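Local coordinates for protein thiamin pyrophosphokinase (Saccharomyces cerevisiae, PDB 1IG0) that transfers pyrophosphate from ATP to thiamine, making thiamine diphosphate and AMP, and is the only yeast enzyme able to do so, at residues B[74-79]-B[102-107]; B[244-249]-B[312-317]; B[136-141]-B[182-187]; B[144-147]-B[151-154]; B[53-58]-B[87-92]. One frame throughout, in Å; residues are numbered along the deposited sequence.

Interaction 1. Residues B[74-79]-B[102-107]; sequences RLYDYL and SEKVYK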
# COMPACT_ATOMS: atom_id res chain seq x y z
N ARG B 74 -21.04 1.32 -1.28
CA ARG B 74 -20.22 0.92 -2.42
C ARG B 74 -20.91 -0.14 -3.27
O ARG B 74 -20.96 -0.03 -4.49
CB ARG B 74 -18.87 0.38 -1.93
CG ARG B 74 -18.11 1.34 -1.02
CD ARG B 74 -17.74 2.63 -1.74
NE ARG B 74 -16.95 3.51 -0.89
CZ ARG B 74 -16.45 4.68 -1.29
NH1 ARG B 74 -16.67 5.11 -2.52
NH2 ARG B 74 -15.74 5.42 -0.45
N LEU B 75 -21.44 -1.17 -2.61
CA LEU B 75 -22.13 -2.25 -3.32
C LEU B 75 -23.40 -1.72 -3.96
O LEU B 75 -23.70 -2.00 -5.12
CB LEU B 75 -22.48 -3.37 -2.34
CG LEU B 75 -23.21 -4.58 -2.93
CD1 LEU B 75 -22.33 -5.26 -3.97
CD2 LEU B 75 -23.57 -5.55 -1.81
N TYR B 76 -24.16 -0.94 -3.19
CA TYR B 76 -25.41 -0.35 -3.66
C TYR B 76 -25.20 0.42 -4.96
O TYR B 76 -25.93 0.23 -5.93
CB TYR B 76 -25.97 0.59 -2.59
CG TYR B 76 -27.32 1.18 -2.92
CD1 TYR B 76 -28.49 0.43 -2.81
CD2 TYR B 76 -27.43 2.50 -3.36
CE1 TYR B 76 -29.73 0.98 -3.11
CE2 TYR B 76 -28.66 3.06 -3.67
CZ TYR B 76 -29.81 2.29 -3.54
OH TYR B 76 -31.03 2.84 -3.85
N ASP B 77 -24.20 1.30 -4.97
CA ASP B 77 -23.90 2.10 -6.15
C ASP B 77 -23.29 1.26 -7.27
O ASP B 77 -23.60 1.45 -8.45
CB ASP B 77 -22.95 3.25 -5.80
CG ASP B 77 -23.55 4.22 -4.81
OD1 ASP B 77 -24.77 4.49 -4.89
OD2 ASP B 77 -22.80 4.73 -3.95
N TYR B 78 -22.41 0.33 -6.90
CA TYR B 78 -21.76 -0.53 -7.88
C TYR B 78 -22.79 -1.14 -8.82
O TYR B 78 -22.54 -1.31 -10.01
CB TYR B 78 -20.98 -1.64 -7.18
CG TYR B 78 -20.32 -2.62 -8.12
CD1 TYR B 78 -19.33 -2.20 -9.01
CD2 TYR B 78 -20.66 -3.98 -8.11
CE1 TYR B 78 -18.71 -3.10 -9.88
CE2 TYR B 78 -20.04 -4.88 -8.97
CZ TYR B 78 -19.07 -4.44 -9.85
OH TYR B 78 -18.45 -5.33 -10.70
N LEU B 79 -23.96 -1.45 -8.28
CA LEU B 79 -25.03 -2.05 -9.07
C LEU B 79 -26.14 -1.05 -9.36
O LEU B 79 -27.32 -1.40 -9.41
CB LEU B 79 -25.58 -3.28 -8.34
CG LEU B 79 -24.51 -4.32 -8.01
CD1 LEU B 79 -25.13 -5.52 -7.31
CD2 LEU B 79 -23.82 -4.77 -9.29
N SER B 102 -25.45 5.45 4.01
CA SER B 102 -26.46 6.31 3.40
C SER B 102 -27.84 5.96 3.94
O SER B 102 -28.18 4.78 4.05
CB SER B 102 -26.44 6.13 1.88
OG SER B 102 -27.60 6.68 1.28
N GLU B 103 -28.63 6.98 4.28
CA GLU B 103 -29.96 6.74 4.80
C GLU B 103 -30.75 5.92 3.78
O GLU B 103 -31.49 5.00 4.14
CB GLU B 103 -30.68 8.06 5.07
CG GLU B 103 -32.06 7.90 5.69
CD GLU B 103 -32.70 9.22 6.08
OE1 GLU B 103 -32.18 10.28 5.66
OE2 GLU B 103 -33.72 9.21 6.79
N LYS B 104 -30.56 6.24 2.51
CA LYS B 104 -31.23 5.54 1.42
C LYS B 104 -30.74 4.09 1.34
O LYS B 104 -31.53 3.17 1.17
CB LYS B 104 -30.95 6.27 0.10
CG LYS B 104 -31.34 5.50 -1.15
CD LYS B 104 -31.24 6.37 -2.40
CE LYS B 104 -29.86 7.03 -2.53
NZ LYS B 104 -28.76 6.03 -2.63
N VAL B 105 -29.43 3.91 1.46
CA VAL B 105 -28.84 2.57 1.40
C VAL B 105 -29.27 1.73 2.60
O VAL B 105 -29.58 0.55 2.46
CB VAL B 105 -27.30 2.65 1.36
CG1 VAL B 105 -26.70 1.25 1.42
CG2 VAL B 105 -26.85 3.35 0.09
N TYR B 106 -29.29 2.34 3.78
CA TYR B 106 -29.69 1.63 5.00
C TYR B 106 -31.11 1.09 4.86
O TYR B 106 -31.36 -0.09 5.11
CB TYR B 106 -29.62 2.56 6.21
CG TYR B 106 -30.19 1.95 7.47
CD1 TYR B 106 -29.57 0.87 8.10
CD2 TYR B 106 -31.38 2.43 8.03
CE1 TYR B 106 -30.10 0.29 9.25
CE2 TYR B 106 -31.92 1.86 9.17
CZ TYR B 106 -31.28 0.79 9.78
OH TYR B 106 -31.83 0.22 10.91
N LYS B 107 -32.03 1.95 4.45
CA LYS B 107 -33.42 1.55 4.29
C LYS B 107 -33.59 0.42 3.28
O LYS B 107 -34.37 -0.50 3.51
CB LYS B 107 -34.28 2.75 3.85
CG LYS B 107 -34.56 3.78 4.93
CD LYS B 107 -35.81 4.58 4.59
CE LYS B 107 -36.20 5.56 5.69
NZ LYS B 107 -35.30 6.74 5.74
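Helix 71-78 and the first turn of helix 103-111 come closest at Tyr-76 and Val-105, whose CA atoms are 6.8 Å apart. Tyr-76 carries almost everything that passes between them. With CG anti to the backbone N (chi1 -176°), its ring reaches across toward the second helix, and Val-105 and Lys-104 both meet it obliquely. The Val-105 methyl CG2 packs 3.6 Å from Tyr-76 CD2, close to the root of the ring, the valine running antiparallel to the tyrosine side chain. Lys-104 lies farther out and crosses the tyrosine nearly perpendicularly. Its chain bends at chi3 and chi4 and brings NZ back to 3.1 Å from Tyr-76 CE2, while its CG and CD run past the phenol OH. Asp-77 OD1, 4.8 Å from Lys-104 NZ, is not in contact with it but may add a mild attraction. Ser-102 N-caps the second helix, OG accepting a weak bond from Val-105 N. Elsewhere Tyr-76 makes a cation-pi contact with Arg-86 and an edge-to-face pair with Tyr-108. This is helix-helix packing within the catalytic domain, an alpha-beta-alpha fold in which such helices flank a largely parallel sheet.

Interaction 2. Residues B[244-249]-B[312-317]; sequences RNTCIG and VDKLID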
# COMPACT_ATOMS: atom_id res chain seq x y z
N ARG B 244 -1.37 -19.40 -15.71
CA ARG B 244 -0.28 -18.49 -15.37
C ARG B 244 0.09 -17.58 -16.54
O ARG B 244 0.31 -16.39 -16.36
CB ARG B 244 0.94 -19.31 -14.91
CG ARG B 244 1.98 -19.60 -15.98
CD ARG B 244 3.17 -18.65 -15.86
NE ARG B 244 2.76 -17.25 -15.96
CZ ARG B 244 3.55 -16.22 -15.72
NH1 ARG B 244 4.81 -16.41 -15.36
NH2 ARG B 244 3.08 -14.99 -15.83
N ASN B 245 0.13 -18.14 -17.75
CA ASN B 245 0.48 -17.36 -18.93
C ASN B 245 -0.60 -16.35 -19.33
O ASN B 245 -0.29 -15.27 -19.83
CB ASN B 245 0.75 -18.28 -20.12
CG ASN B 245 2.02 -19.09 -19.96
OD1 ASN B 245 3.08 -18.54 -19.63
ND2 ASN B 245 1.94 -20.39 -20.20
N THR B 246 -1.86 -16.71 -19.10
CA THR B 246 -2.97 -15.85 -19.47
C THR B 246 -3.37 -14.80 -18.44
O THR B 246 -3.70 -13.68 -18.80
CB THR B 246 -4.23 -16.68 -19.81
OG1 THR B 246 -3.90 -17.66 -20.80
CG2 THR B 246 -5.35 -15.79 -20.33
N CYS B 247 -3.31 -15.16 -17.16
CA CYS B 247 -3.75 -14.24 -16.11
C CYS B 247 -2.71 -13.73 -15.11
O CYS B 247 -3.02 -12.87 -14.29
CB CYS B 247 -4.88 -14.89 -15.31
SG CYS B 247 -6.10 -15.76 -16.32
N ILE B 248 -1.48 -14.24 -15.17
CA ILE B 248 -0.47 -13.80 -14.20
C ILE B 248 0.66 -12.96 -14.77
O ILE B 248 1.19 -13.25 -15.85
CB ILE B 248 0.14 -15.02 -13.46
CG1 ILE B 248 -0.98 -15.86 -12.84
CG2 ILE B 248 1.10 -14.55 -12.38
CD1 ILE B 248 -1.88 -15.09 -11.88
N GLY B 249 1.03 -11.92 -14.03
CA GLY B 249 2.11 -11.05 -14.44
C GLY B 249 3.31 -11.24 -13.53
O GLY B 249 3.79 -12.36 -13.35
N VAL B 312 -7.00 -9.09 -14.34
CA VAL B 312 -8.40 -9.24 -13.96
C VAL B 312 -9.40 -9.63 -15.04
O VAL B 312 -10.26 -10.48 -14.81
CB VAL B 312 -8.90 -7.96 -13.26
CG1 VAL B 312 -10.35 -8.12 -12.85
CG2 VAL B 312 -8.04 -7.66 -12.04
N ASP B 313 -9.31 -9.01 -16.22
CA ASP B 313 -10.25 -9.31 -17.29
C ASP B 313 -10.07 -10.70 -17.92
O ASP B 313 -10.86 -11.11 -18.77
CB ASP B 313 -10.15 -8.24 -18.38
CG ASP B 313 -10.41 -6.85 -17.86
OD1 ASP B 313 -11.46 -6.62 -17.22
OD2 ASP B 313 -9.55 -5.96 -18.07
N LYS B 314 -9.04 -11.42 -17.48
CA LYS B 314 -8.76 -12.76 -18.01
C LYS B 314 -9.15 -13.88 -17.05
O LYS B 314 -9.34 -15.03 -17.46
CB LYS B 314 -7.27 -12.88 -18.33
CG LYS B 314 -6.86 -12.35 -19.69
CD LYS B 314 -7.33 -10.92 -19.93
CE LYS B 314 -6.95 -10.47 -21.32
NZ LYS B 314 -7.34 -11.49 -22.34
N LEU B 315 -9.27 -13.54 -15.77
CA LEU B 315 -9.62 -14.49 -14.72
C LEU B 315 -10.86 -15.35 -14.92
O LEU B 315 -10.80 -16.58 -14.81
CB LEU B 315 -9.74 -13.73 -13.39
CG LEU B 315 -8.66 -13.90 -12.32
CD1 LEU B 315 -7.32 -14.25 -12.94
CD2 LEU B 315 -8.57 -12.61 -11.52
N ILE B 316 -11.99 -14.71 -15.20
CA ILE B 316 -13.26 -15.40 -15.38
C ILE B 316 -13.22 -16.75 -16.10
O ILE B 316 -13.89 -17.69 -15.69
CB ILE B 316 -14.29 -14.49 -16.09
CG1 ILE B 316 -15.67 -15.15 -16.07
CG2 ILE B 316 -13.85 -14.22 -17.52
CD1 ILE B 316 -16.79 -14.26 -16.59
N ASP B 317 -12.43 -16.84 -17.17
CA ASP B 317 -12.34 -18.08 -17.94
C ASP B 317 -11.67 -19.25 -17.23
O ASP B 317 -11.77 -20.39 -17.69
CB ASP B 317 -11.63 -17.82 -19.27
CG ASP B 317 -12.42 -16.90 -20.19
OD1 ASP B 317 -13.59 -17.22 -20.48
OD2 ASP B 317 -11.87 -15.87 -20.61
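Cys-247 and Lys-314 approach to 5.6 Å between CA atoms where the end of helix 241-247, running into strand 248-254, packs against the short, weakly bonded helical turn 312-315 that follows strand 304-310. The two strands are antiparallel neighbours in the large mixed sheet of the alpha-beta-alpha fold, and the contact lies at one end of them; Cys-247 adds a backbone bond to Phe-311. Apolar packing involves two pairs of side chains. Leu-315 curls back so that CD1 presses on Cys-247 CB at 3.5 Å, tighter than usual for two carbons. The Thr-246 methyl CG2 meets the start of the Lys-314 chain, CG at 3.8 Å, the two crossing at about a right angle. Lys-314 then bends at chi2 and its amino end leads away from the interface. Polar atoms matter less here: Thr-246 OG1 is engaged with Gln-242 in its own helix. Contacts between sulfur or carbonyl oxygen and the lysine are of van der Waals kind, with Thr-246 O 3.5 Å from Lys-314 CG. Cys-247 SG, lying beside its own backbone N, rests 3.5 Å from Lys-314 O.

Interaction 3. Residues B[136-141]-B[182-187]; sequences LHFNSP and TPISLL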
# COMPACT_ATOMS: atom_id res chain seq x y z
N LEU B 136 -17.84 -15.97 14.09
CA LEU B 136 -19.01 -16.28 14.89
C LEU B 136 -20.08 -16.94 14.02
O LEU B 136 -20.70 -17.93 14.41
CB LEU B 136 -19.57 -15.01 15.53
CG LEU B 136 -18.82 -14.46 16.75
CD1 LEU B 136 -19.39 -13.09 17.13
CD2 LEU B 136 -18.96 -15.44 17.92
N HIS B 137 -20.29 -16.37 12.84
CA HIS B 137 -21.29 -16.90 11.91
C HIS B 137 -21.08 -18.38 11.62
O HIS B 137 -22.02 -19.18 11.67
CB HIS B 137 -21.24 -16.13 10.59
CG HIS B 137 -22.12 -16.72 9.53
ND1 HIS B 137 -23.47 -16.44 9.44
CD2 HIS B 137 -21.85 -17.61 8.54
CE1 HIS B 137 -23.99 -17.14 8.44
NE2 HIS B 137 -23.03 -17.85 7.88
N PHE B 138 -19.84 -18.75 11.32
CA PHE B 138 -19.51 -20.13 11.00
C PHE B 138 -19.19 -21.05 12.17
O PHE B 138 -19.43 -22.25 12.10
CB PHE B 138 -18.33 -20.18 10.02
CG PHE B 138 -18.68 -19.77 8.62
CD1 PHE B 138 -18.08 -18.65 8.05
CD2 PHE B 138 -19.60 -20.49 7.88
CE1 PHE B 138 -18.40 -18.26 6.75
CE2 PHE B 138 -19.93 -20.12 6.58
CZ PHE B 138 -19.32 -19.00 6.01
N ASN B 139 -18.65 -20.49 13.25
CA ASN B 139 -18.24 -21.33 14.37
C ASN B 139 -19.02 -21.25 15.68
O ASN B 139 -18.70 -21.98 16.63
CB ASN B 139 -16.75 -21.10 14.64
CG ASN B 139 -15.91 -21.23 13.38
OD1 ASN B 139 -16.03 -22.21 12.64
ND2 ASN B 139 -15.07 -20.23 13.12
N SER B 140 -20.02 -20.39 15.76
CA SER B 140 -20.81 -20.27 16.97
C SER B 140 -22.30 -20.51 16.71
O SER B 140 -23.02 -19.58 16.33
CB SER B 140 -20.63 -18.90 17.62
OG SER B 140 -21.49 -18.74 18.73
N PRO B 141 -22.77 -21.75 16.90
CA PRO B 141 -24.19 -22.04 16.67
C PRO B 141 -25.09 -21.16 17.53
O PRO B 141 -26.22 -20.84 17.15
CB PRO B 141 -24.29 -23.52 17.04
CG PRO B 141 -22.95 -24.05 16.67
CD PRO B 141 -22.03 -22.98 17.21
N THR B 182 -13.34 -25.69 10.82
CA THR B 182 -13.39 -25.76 9.37
C THR B 182 -12.76 -24.49 8.81
O THR B 182 -13.08 -23.39 9.24
CB THR B 182 -14.84 -25.87 8.86
OG1 THR B 182 -15.43 -27.07 9.36
CG2 THR B 182 -14.88 -25.89 7.34
N PRO B 183 -11.84 -24.64 7.84
CA PRO B 183 -11.18 -23.47 7.24
C PRO B 183 -12.17 -22.50 6.61
O PRO B 183 -13.23 -22.90 6.15
CB PRO B 183 -10.25 -24.10 6.21
CG PRO B 183 -9.92 -25.43 6.81
CD PRO B 183 -11.27 -25.89 7.31
N ILE B 184 -11.80 -21.23 6.59
CA ILE B 184 -12.65 -20.20 6.00
C ILE B 184 -11.87 -19.47 4.91
O ILE B 184 -10.96 -18.69 5.21
CB ILE B 184 -13.11 -19.16 7.04
CG1 ILE B 184 -13.92 -19.85 8.14
CG2 ILE B 184 -13.94 -18.08 6.37
CD1 ILE B 184 -14.35 -18.91 9.26
N SER B 185 -12.21 -19.73 3.66
CA SER B 185 -11.55 -19.08 2.54
C SER B 185 -12.14 -17.67 2.45
O SER B 185 -13.32 -17.50 2.12
CB SER B 185 -11.80 -19.84 1.24
OG SER B 185 -11.10 -19.25 0.16
N LEU B 186 -11.32 -16.67 2.74
CA LEU B 186 -11.76 -15.28 2.74
C LEU B 186 -11.13 -14.44 1.64
O LEU B 186 -9.91 -14.26 1.59
CB LEU B 186 -11.45 -14.67 4.11
CG LEU B 186 -11.79 -13.20 4.38
CD1 LEU B 186 -13.30 -12.98 4.30
CD2 LEU B 186 -11.27 -12.82 5.76
N LEU B 187 -11.97 -13.91 0.75
CA LEU B 187 -11.51 -13.07 -0.35
C LEU B 187 -12.02 -11.66 -0.06
O LEU B 187 -13.22 -11.45 0.11
CB LEU B 187 -12.07 -13.57 -1.68
CG LEU B 187 -11.53 -12.90 -2.95
CD1 LEU B 187 -10.03 -13.16 -3.06
CD2 LEU B 187 -12.25 -13.45 -4.17
O HOH W 1 -15.40 -22.22 9.99
O HOH W 2 -15.86 -25.13 12.27
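Ile-184, the first residue of strand 184-189, sends its longer branch to the end of helix 126-139. From CB, which points toward the helix, CG1 leaves anti to the carbonyl carbon (chi1 -61°), and the extended second torsion of 177° carries the branch straight out. CB, CG1 and the CG2 methyl all stay short of close contact with segment 136-141, and the meeting is left to CD1. This terminal methyl lies 3.9 Å from Phe-138 CD1, oblique to the ring, and 4.1 Å from Asn-139 ND2, the asparagine arriving from the opposite direction. The Phe-138 ring is backed within its own helix by His-137, whose CD2 sits 3.6 Å above the plane, over the centre of one face.

The amide of Asn-139 divides its work. ND2 bonds to Ser-135 OG one turn earlier, while OD1 accepts from two waters. One, 2.7 Å from Asn-139 OD1, also donates to Thr-182 O; the other accepts from Thr-182 N at 3.0 Å. Both backbone polar atoms of Thr-182 are thus linked through water to a single carboxamide oxygen.

Phe-138 also touches Asn-38 and Thr-40 of the adjacent parallel strand 38-43, and Ile-184 touches Phe-216 of strand 216-221. With Met-172 of helix 164-175 against Asn-139, the C-terminal end of helix 126-139 packs over the N-terminal ends of strands 184-189 and 38-43 in the interior of the large sheet.

Interaction 4. Residues B[144-147]-B[151-154]; sequences RSLI and DNLQ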
# COMPACT_ATOMS: atom_id res chain seq x y z
N ARG B 144 -25.63 -17.78 15.84
CA ARG B 144 -26.61 -17.95 14.78
C ARG B 144 -28.01 -17.98 15.36
O ARG B 144 -28.94 -17.41 14.79
CB ARG B 144 -26.32 -19.24 14.01
CG ARG B 144 -25.03 -19.21 13.21
CD ARG B 144 -25.13 -18.20 12.08
NE ARG B 144 -25.96 -18.69 10.98
CZ ARG B 144 -25.61 -19.68 10.17
NH1 ARG B 144 -24.44 -20.29 10.33
NH2 ARG B 144 -26.43 -20.07 9.20
N SER B 145 -28.16 -18.64 16.50
CA SER B 145 -29.46 -18.73 17.16
C SER B 145 -29.89 -17.35 17.65
O SER B 145 -31.06 -16.96 17.53
CB SER B 145 -29.38 -19.69 18.36
OG SER B 145 -30.60 -19.70 19.07
N LEU B 146 -28.93 -16.60 18.19
CA LEU B 146 -29.20 -15.26 18.70
C LEU B 146 -29.81 -14.36 17.63
O LEU B 146 -30.80 -13.67 17.88
CB LEU B 146 -27.91 -14.63 19.22
CG LEU B 146 -28.00 -13.20 19.77
CD1 LEU B 146 -28.90 -13.19 21.00
CD2 LEU B 146 -26.61 -12.70 20.13
N ILE B 147 -29.22 -14.38 16.44
CA ILE B 147 -29.70 -13.55 15.34
C ILE B 147 -30.85 -14.16 14.54
O ILE B 147 -31.45 -13.49 13.70
CB ILE B 147 -28.55 -13.22 14.37
CG1 ILE B 147 -28.06 -14.49 13.68
CG2 ILE B 147 -27.39 -12.56 15.13
CD1 ILE B 147 -26.92 -14.26 12.70
N ASP B 151 -37.99 -15.04 18.96
CA ASP B 151 -38.41 -14.57 20.28
C ASP B 151 -37.51 -13.39 20.63
O ASP B 151 -37.85 -12.56 21.46
CB ASP B 151 -38.25 -15.68 21.32
CG ASP B 151 -38.95 -15.37 22.63
OD1 ASP B 151 -38.95 -14.20 23.05
OD2 ASP B 151 -39.50 -16.32 23.23
N ASN B 152 -36.34 -13.34 19.98
CA ASN B 152 -35.38 -12.26 20.21
C ASN B 152 -35.86 -10.96 19.59
O ASN B 152 -35.71 -10.74 18.39
CB ASN B 152 -34.01 -12.64 19.64
CG ASN B 152 -32.98 -11.56 19.85
OD1 ASN B 152 -33.18 -10.64 20.64
ND2 ASN B 152 -31.86 -11.67 19.14
N LEU B 153 -36.44 -10.10 20.42
CA LEU B 153 -36.97 -8.82 19.97
C LEU B 153 -36.05 -7.68 20.40
O LEU B 153 -36.39 -6.51 20.24
CB LEU B 153 -38.37 -8.62 20.54
CG LEU B 153 -39.36 -9.76 20.25
CD1 LEU B 153 -40.67 -9.50 20.99
CD2 LEU B 153 -39.59 -9.86 18.75
N GLN B 154 -34.90 -8.02 20.96
CA GLN B 154 -33.94 -7.02 21.41
C GLN B 154 -33.33 -6.29 20.22
O GLN B 154 -33.07 -6.89 19.17
CB GLN B 154 -32.83 -7.68 22.23
CG GLN B 154 -33.31 -8.28 23.54
CD GLN B 154 -33.82 -7.23 24.50
OE1 GLN B 154 -33.04 -6.52 25.14
NE2 GLN B 154 -35.13 -7.12 24.61
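Asn-152 points its side chain at the last turn of helix 141-148, where it meets Leu-146. Its CG lies anti to the backbone N (chi1 180°), which extends the carboxamide toward the helix. ND2 donates to Leu-146 O over 2.6 Å, a short bond with an N-H...O angle of 150°. The acceptor is nearly in the amide plane of Asn-152, but the nitrogen is tilted 28° from the plane of the leucine carbonyl. The leucine side chain runs at a slant to the asparagine, and its CD1 comes within 3.8 Å of Asn-152 ND2. On the other end of the amide, OD1 accepts from Gln-154 N at 3.2 Å and closes an Asx turn, the donor standing above the carbonyl plane. A further weak bond joins ND2 to His-157 O. The two bonds of the amide to Leu-146 and Gln-154 support its modelled orientation, nitrogen toward the helix carbonyl and oxygen toward the turn. The side chain therefore both shapes the loop and ties it to the helix it has just left.

Interaction 5. Residues B[53-58]-B[87-92]; sequences PLFYKI and IKYLPN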
# COMPACT_ATOMS: atom_id res chain seq x y z
N PRO B 53 -18.53 -9.39 -14.88
CA PRO B 53 -18.53 -10.84 -15.09
C PRO B 53 -17.75 -11.57 -13.99
O PRO B 53 -18.17 -12.62 -13.51
CB PRO B 53 -17.88 -10.98 -16.46
CG PRO B 53 -18.30 -9.73 -17.16
CD PRO B 53 -18.08 -8.69 -16.09
N LEU B 54 -16.61 -11.00 -13.61
CA LEU B 54 -15.78 -11.58 -12.57
C LEU B 54 -16.48 -11.50 -11.22
O LEU B 54 -16.48 -12.46 -10.45
CB LEU B 54 -14.43 -10.85 -12.50
CG LEU B 54 -13.42 -11.43 -11.51
CD1 LEU B 54 -13.10 -12.87 -11.89
CD2 LEU B 54 -12.16 -10.58 -11.52
N PHE B 55 -17.07 -10.34 -10.93
CA PHE B 55 -17.77 -10.13 -9.68
C PHE B 55 -18.85 -11.20 -9.49
O PHE B 55 -18.94 -11.82 -8.43
CB PHE B 55 -18.42 -8.75 -9.66
CG PHE B 55 -19.17 -8.44 -8.39
CD1 PHE B 55 -18.48 -8.07 -7.24
CD2 PHE B 55 -20.55 -8.55 -8.34
CE1 PHE B 55 -19.17 -7.81 -6.05
CE2 PHE B 55 -21.24 -8.30 -7.16
CZ PHE B 55 -20.55 -7.92 -6.01
N TYR B 56 -19.67 -11.39 -10.52
CA TYR B 56 -20.74 -12.37 -10.49
C TYR B 56 -20.21 -13.76 -10.14
O TYR B 56 -20.81 -14.49 -9.35
CB TYR B 56 -21.43 -12.45 -11.86
CG TYR B 56 -21.99 -11.14 -12.37
CD1 TYR B 56 -22.13 -10.91 -13.73
CD2 TYR B 56 -22.39 -10.13 -11.49
CE1 TYR B 56 -22.65 -9.71 -14.22
CE2 TYR B 56 -22.92 -8.93 -11.96
CZ TYR B 56 -23.04 -8.72 -13.33
OH TYR B 56 -23.55 -7.54 -13.80
N LYS B 57 -19.07 -14.11 -10.73
CA LYS B 57 -18.45 -15.41 -10.51
C LYS B 57 -17.91 -15.57 -9.09
O LYS B 57 -18.16 -16.58 -8.44
CB LYS B 57 -17.32 -15.63 -11.52
CG LYS B 57 -16.69 -17.01 -11.45
CD LYS B 57 -17.74 -18.09 -11.64
CE LYS B 57 -17.12 -19.48 -11.61
NZ LYS B 57 -18.15 -20.54 -11.79
N ILE B 58 -17.15 -14.59 -8.63
CA ILE B 58 -16.58 -14.63 -7.29
C ILE B 58 -17.68 -14.65 -6.24
O ILE B 58 -17.54 -15.27 -5.19
CB ILE B 58 -15.65 -13.42 -7.06
CG1 ILE B 58 -14.39 -13.57 -7.91
CG2 ILE B 58 -15.30 -13.31 -5.58
CD1 ILE B 58 -13.46 -12.38 -7.86
N ILE B 87 -30.88 -6.87 -6.31
CA ILE B 87 -31.64 -7.71 -5.39
C ILE B 87 -31.02 -9.10 -5.34
O ILE B 87 -31.09 -9.79 -4.32
CB ILE B 87 -33.12 -7.81 -5.82
CG1 ILE B 87 -33.87 -6.55 -5.40
CG2 ILE B 87 -33.77 -9.05 -5.21
CD1 ILE B 87 -33.94 -6.36 -3.89
N LYS B 88 -30.41 -9.51 -6.44
CA LYS B 88 -29.78 -10.82 -6.53
C LYS B 88 -28.49 -10.86 -5.71
O LYS B 88 -28.09 -11.92 -5.23
CB LYS B 88 -29.47 -11.16 -7.99
CG LYS B 88 -28.66 -12.43 -8.17
CD LYS B 88 -28.39 -12.71 -9.64
CE LYS B 88 -27.47 -13.91 -9.82
NZ LYS B 88 -28.04 -15.15 -9.22
N TYR B 89 -27.85 -9.70 -5.55
CA TYR B 89 -26.60 -9.64 -4.81
C TYR B 89 -26.67 -8.90 -3.48
O TYR B 89 -25.94 -7.94 -3.25
CB TYR B 89 -25.50 -9.05 -5.70
CG TYR B 89 -25.25 -9.90 -6.92
CD1 TYR B 89 -25.86 -9.61 -8.14
CD2 TYR B 89 -24.44 -11.03 -6.84
CE1 TYR B 89 -25.68 -10.44 -9.25
CE2 TYR B 89 -24.26 -11.86 -7.94
CZ TYR B 89 -24.88 -11.56 -9.14
OH TYR B 89 -24.70 -12.39 -10.22
N LEU B 90 -27.56 -9.36 -2.61
CA LEU B 90 -27.73 -8.78 -1.29
C LEU B 90 -26.70 -9.39 -0.35
O LEU B 90 -26.49 -10.61 -0.37
CB LEU B 90 -29.13 -9.08 -0.74
CG LEU B 90 -30.35 -8.52 -1.48
CD1 LEU B 90 -31.62 -9.13 -0.90
CD2 LEU B 90 -30.38 -7.01 -1.37
N PRO B 91 -26.03 -8.57 0.47
CA PRO B 91 -25.03 -9.12 1.39
C PRO B 91 -25.74 -9.79 2.56
O PRO B 91 -26.90 -9.48 2.86
CB PRO B 91 -24.26 -7.87 1.83
CG PRO B 91 -25.34 -6.83 1.85
CD PRO B 91 -26.10 -7.10 0.57
N ASN B 92 -25.07 -10.73 3.22
CA ASN B 92 -25.67 -11.41 4.36
C ASN B 92 -25.64 -10.51 5.59
O ASN B 92 -26.60 -10.46 6.35
CB ASN B 92 -24.96 -12.73 4.66
CG ASN B 92 -25.06 -13.73 3.52
OD1 ASN B 92 -24.20 -13.78 2.65
ND2 ASN B 92 -26.13 -14.51 3.52
O HOH W 3 -23.49 -14.83 -9.51
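The rings of Tyr-56 and Tyr-89 are nearly parallel, their planes 18° apart, yet slid so far that they barely overlap, with centroids separated by 5.5 Å. The hydroxyl end of Tyr-89 is what reaches the other ring: Tyr-56 CD2 falls 3.5 Å from Tyr-89 OH and 3.7 Å from Tyr-89 CZ. One face of Tyr-89 is covered toward its rim by Lys-88 CG, and at its edge a water lies in the ring plane. The Phe-55 ring has Tyr-56 CD2 in plane at its own edge and meets Tyr-89 obliquely, planes at 58°, with Phe-55 CE2 4.2 Å from Tyr-89 CD2. The water at the edge donates to Tyr-56 O (2.7 Å) and shares a hydrogen bond with Tyr-89 OH, so the hydroxyl of Tyr-89 is joined by water to the backbone of helix 52-61. Tyr-56 OH instead bonds Arg-52. Trp-59 meets Tyr-89 edge-to-face, and Tyr-78 does the same to Phe-55. The result is an aromatic cluster that packs helix 52-61 against the turn between helix 83-88 and strand 93-96, flanking the alpha-beta-alpha catalytic domain.

In the fold
From the N terminus, segment 53-58 comes first, and interaction 5 closes its loop at 87-92. Interaction 1 opens inside that loop and closes beyond it at 102-107, so the two cross; they also touch, Leu-75 packing on Phe-55 and Pro-91. Interaction 3 spans from helix 126-139 to strand 184-189 and encloses the short loop of interaction 4, with a probable hydrogen bond from Arg-144 NH1 to His-137 O joining them. Last, interaction 2 bridges 244-249 and 312-317 near the C terminus. Its turn packs on helix 52-61, Val-312 and Leu-315 resting on Leu-54, while Leu-187 of interaction 3 meets Ile-58. Helix 52-61 thus links interactions 1, 2, 3 and 5, and interaction 4 stays peripheral.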